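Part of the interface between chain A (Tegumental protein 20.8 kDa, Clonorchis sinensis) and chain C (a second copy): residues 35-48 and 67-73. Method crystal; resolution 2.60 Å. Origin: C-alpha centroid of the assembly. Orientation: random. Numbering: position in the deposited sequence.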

# COMPACT_ATOMS: atom_id res chain seq x y z
N THR A 35 -13.02 9.30 11.20
CA THR A 35 -13.95 8.51 10.40
C THR A 35 -13.43 8.14 8.98
O THR A 35 -12.49 8.76 8.44
N SER A 36 -14.04 7.12 8.39
CA SER A 36 -13.70 6.72 7.04
C SER A 36 -14.21 7.74 6.01
O SER A 36 -13.61 7.89 4.95
N GLU A 37 -15.25 8.48 6.34
CA GLU A 37 -15.76 9.49 5.43
C GLU A 37 -14.86 10.71 5.45
O GLU A 37 -14.78 11.48 4.49
N GLU A 38 -14.13 10.84 6.56
CA GLU A 38 -13.05 11.79 6.73
C GLU A 38 -11.80 11.43 5.94
O GLU A 38 -11.25 12.26 5.22
N LEU A 39 -11.39 10.18 6.11
CA LEU A 39 -10.09 9.71 5.63
C LEU A 39 -10.16 9.37 4.16
O LEU A 39 -9.23 9.65 3.41
N GLY A 40 -11.29 8.78 3.78
CA GLY A 40 -11.59 8.43 2.40
C GLY A 40 -11.41 9.64 1.52
O GLY A 40 -10.77 9.55 0.47
N ARG A 41 -11.97 10.78 1.92
CA ARG A 41 -11.78 11.99 1.13
C ARG A 41 -10.64 12.85 1.65
O ARG A 41 -10.35 13.87 1.05
N LEU A 42 -9.95 12.41 2.70
CA LEU A 42 -8.68 13.03 3.11
C LEU A 42 -7.56 12.65 2.16
O LEU A 42 -6.75 13.50 1.74
N THR A 43 -7.47 11.35 1.91
CA THR A 43 -6.49 10.85 0.98
C THR A 43 -6.70 11.63 -0.30
O THR A 43 -5.76 12.18 -0.85
N GLU A 44 -7.96 11.73 -0.72
CA GLU A 44 -8.30 12.39 -1.97
C GLU A 44 -7.88 13.86 -2.03
O GLU A 44 -7.32 14.26 -3.06
N ASN A 45 -8.05 14.66 -0.98
CA ASN A 45 -7.53 16.03 -1.11
C ASN A 45 -6.02 16.07 -0.87
O ASN A 45 -5.40 17.10 -1.12
N LEU A 46 -5.43 14.97 -0.40
CA LEU A 46 -3.97 14.86 -0.40
C LEU A 46 -3.44 14.52 -1.80
O LEU A 46 -2.48 15.13 -2.28
N LYS A 47 -4.07 13.52 -2.44
CA LYS A 47 -3.79 13.19 -3.83
C LYS A 47 -3.93 14.44 -4.68
O LYS A 47 -3.05 14.80 -5.46
N SER A 48 -5.07 15.10 -4.51
CA SER A 48 -5.39 16.26 -5.33
C SER A 48 -4.42 17.40 -5.04
O SER A 48 -4.25 18.29 -5.88
N TYR C 67 -6.94 0.75 6.45
CA TYR C 67 -6.31 1.68 5.50
C TYR C 67 -7.25 2.34 4.50
O TYR C 67 -8.36 1.87 4.28
N TRP C 68 -6.79 3.44 3.92
CA TRP C 68 -7.57 4.21 2.95
C TRP C 68 -6.76 4.61 1.71
O TRP C 68 -5.86 5.43 1.82
N ILE C 69 -7.10 4.09 0.54
CA ILE C 69 -6.39 4.47 -0.69
C ILE C 69 -7.19 5.37 -1.60
O ILE C 69 -8.37 5.14 -1.80
N THR C 70 -6.55 6.38 -2.18
CA THR C 70 -7.23 7.18 -3.20
C THR C 70 -7.53 6.24 -4.33
O THR C 70 -6.84 5.25 -4.52
N GLN C 71 -8.55 6.54 -5.11
CA GLN C 71 -8.77 5.67 -6.23
C GLN C 71 -8.27 6.35 -7.50
O GLN C 71 -8.42 7.56 -7.71
N THR C 72 -7.61 5.56 -8.32
CA THR C 72 -6.86 6.07 -9.43
C THR C 72 -6.87 4.94 -10.42
O THR C 72 -7.28 3.84 -10.07
N PHE C 73 -6.35 5.16 -11.63
CA PHE C 73 -6.34 4.07 -12.60
C PHE C 73 -5.16 3.15 -12.31
O PHE C 73 -4.02 3.58 -12.33

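The helix of chain A lies against the end of a chain C strand and the extended segment that follows it, the helix and strand axes crossing at 41° with a closest approach of 7.5 Å. Three helix residues spaced four apart, Leu A39, Thr A43 and Lys A47, direct their CA-to-CB bonds toward chain C, so that one stripe of the helix carries much of the contact. Ser A36 and Glu A44 join it from sideways-pointing positions. Together the two stretches bury 493 Å².

Trp C68 contributes the largest single area, 122 Å². Its CA-to-CB bond points toward the helix, and with chi1 at -67° (m) and chi2 at -98° the indole lies along the first turn. Leu A39, in the common m,t rotamer, places CD1 over one face of the ring, 3.2 Å from the centroid of the six-membered ring of Trp C68 and only 7° off its normal. This is a close CH-pi contact, and CD1 of Leu A39 also comes within 3.3 Å of CH2 of Trp C68. Ser A36, chi1 m, sits at the ring edge near its plane, its OG 3.2 Å from NE1 of Trp C68. The backbone of Gly A40 approaches the indole directly, its N 3.7 Å from CD1 of Trp C68.

One turn on, Thr A43 adopts the p rotamer (chi1 62°). This brings its OG1 back to the helix backbone, where it donates a hydrogen bond to the carbonyl O of Gly A40 at 2.9 Å, satisfying the hydroxyl within its own chain. The methyl is left facing the strand: CG2 of Thr A43 is 3.2 Å from the O of Trp C68 and 3.8 Å from CB of Trp C68. Thr C70 is also p (chi1 61°). Its hydroxyl is hydrogen-bonded elsewhere in the structure, while its methyl enters the helix surface between two stripe residues, with CG2 of Thr C70 3.4 Å from OG1 of Thr A43 and 3.5 Å from CB of Lys A47.

Glu A44 accepts a hydrogen bond from chain C. Although its CA-to-CB bond points sideways, chi1 and chi2 are both m, and this folded conformation brings the carboxylate nearer to chain C. There OE2 of Glu A44 accepts from the backbone N of Gln C71 at 3.2 Å, with an N-H...acceptor angle of 156°, and OE2 also lies 3.6 Å from CB of Thr C70. The CA-to-CB bond of Gln C71 points away, although its CG still comes within 3.9 Å of OE2 of Glu A44; the donor is its backbone N.

Lys A47 begins with chi1 t, but chi2 and chi3 fall between wells before chi4 settles in m (-50°). The chain runs alongside the segment after the strand: CE of Lys A47 passes 4.0 Å from the O of Gln C71, and NZ of Lys A47 approaches OG1 of Thr C72 at 3.7 Å. NZ finds its hydrogen-bonding partner elsewhere in the structure.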

# COMPACT_ATOMS: atom_id res chain seq x y z
CB THR A 35 -15.30 9.24 10.25
OG1 THR A 35 -15.61 9.93 11.47
CG2 THR A 35 -16.42 8.25 9.91
CB SER A 36 -14.26 5.32 6.75
OG SER A 36 -13.63 4.35 7.58
CB GLU A 37 -17.16 9.92 5.89
CG GLU A 37 -17.90 10.91 5.00
CD GLU A 37 -19.37 11.06 5.37
OE1 GLU A 37 -19.94 10.14 6.00
OE2 GLU A 37 -19.94 12.14 5.08
CB GLU A 38 -12.70 11.86 8.22
CG GLU A 38 -13.25 13.05 8.98
CD GLU A 38 -13.50 12.72 10.45
OE1 GLU A 38 -12.96 11.69 10.93
OE2 GLU A 38 -14.22 13.47 11.13
CB LEU A 39 -9.66 8.48 6.43
CG LEU A 39 -9.40 8.76 7.91
CD1 LEU A 39 -9.04 7.49 8.61
CD2 LEU A 39 -8.31 9.78 8.07
CB ARG A 41 -13.06 12.84 1.08
CG ARG A 41 -13.69 12.90 -0.31
CD ARG A 41 -14.59 14.11 -0.49
NE ARG A 41 -13.88 15.38 -0.34
CZ ARG A 41 -14.49 16.55 -0.20
NH1 ARG A 41 -15.81 16.61 -0.20
NH2 ARG A 41 -13.79 17.67 -0.06
CB LEU A 42 -8.25 12.63 4.51
CG LEU A 42 -6.82 13.11 4.83
CD1 LEU A 42 -6.70 14.64 4.98
CD2 LEU A 42 -6.22 12.37 5.99
CB THR A 43 -6.64 9.35 0.72
OG1 THR A 43 -7.93 9.09 0.14
CG2 THR A 43 -6.52 8.57 2.02
CB GLU A 44 -9.81 12.25 -2.26
CG GLU A 44 -10.21 10.89 -2.83
CD GLU A 44 -9.68 10.65 -4.24
OE1 GLU A 44 -9.25 11.63 -4.88
OE2 GLU A 44 -9.67 9.48 -4.72
CB ASN A 45 -8.21 17.07 -0.18
CG ASN A 45 -8.43 16.59 1.24
OD1 ASN A 45 -9.49 16.10 1.59
ND2 ASN A 45 -7.40 16.70 2.06
CB LEU A 46 -3.49 13.81 0.62
CG LEU A 46 -3.48 14.22 2.10
CD1 LEU A 46 -2.73 13.20 2.94
CD2 LEU A 46 -2.89 15.62 2.30
CB LYS A 47 -4.73 12.10 -4.36
CG LYS A 47 -4.47 11.72 -5.82
CD LYS A 47 -5.77 11.57 -6.63
CE LYS A 47 -5.69 10.46 -7.69
NZ LYS A 47 -4.50 10.54 -8.57
CB SER A 48 -6.83 16.70 -5.10
OG SER A 48 -7.12 17.86 -5.85
CB TYR C 67 -5.20 0.95 4.75
CG TYR C 67 -5.64 -0.12 3.79
CD1 TYR C 67 -6.03 0.20 2.48
CD2 TYR C 67 -5.60 -1.47 4.15
CE1 TYR C 67 -6.41 -0.77 1.59
CE2 TYR C 67 -5.98 -2.45 3.25
CZ TYR C 67 -6.38 -2.09 1.97
OH TYR C 67 -6.76 -3.03 1.05
CB TRP C 68 -8.12 5.47 3.64
CG TRP C 68 -9.15 5.22 4.70
CD1 TRP C 68 -10.50 5.28 4.55
CD2 TRP C 68 -8.92 4.86 6.06
NE1 TRP C 68 -11.12 4.98 5.73
CE2 TRP C 68 -10.17 4.71 6.68
CE3 TRP C 68 -7.76 4.65 6.83
CZ2 TRP C 68 -10.31 4.37 8.02
CZ3 TRP C 68 -7.90 4.30 8.17
CH2 TRP C 68 -9.16 4.17 8.75
CB ILE C 69 -5.98 3.24 -1.55
CG1 ILE C 69 -5.37 2.14 -0.68
CG2 ILE C 69 -4.96 3.65 -2.62
CD1 ILE C 69 -4.55 1.13 -1.50
CB THR C 70 -6.39 8.34 -3.75
OG1 THR C 70 -5.20 7.84 -4.37
CG2 THR C 70 -6.00 9.28 -2.65
CB GLN C 71 -10.21 5.23 -6.33
CG GLN C 71 -11.19 6.32 -6.37
CD GLN C 71 -12.60 5.75 -6.43
OE1 GLN C 71 -13.46 6.09 -5.61
NE2 GLN C 71 -12.85 4.89 -7.42
CB THR C 72 -5.44 6.41 -8.99
OG1 THR C 72 -4.76 7.13 -10.02
CG2 THR C 72 -4.72 5.13 -8.70
CB PHE C 73 -6.24 4.60 -14.02
CG PHE C 73 -6.04 3.52 -15.03
CD1 PHE C 73 -6.93 2.47 -15.13
CD2 PHE C 73 -4.93 3.53 -15.85
CE1 PHE C 73 -6.75 1.48 -16.07
CE2 PHE C 73 -4.73 2.54 -16.78
CZ PHE C 73 -5.64 1.51 -16.89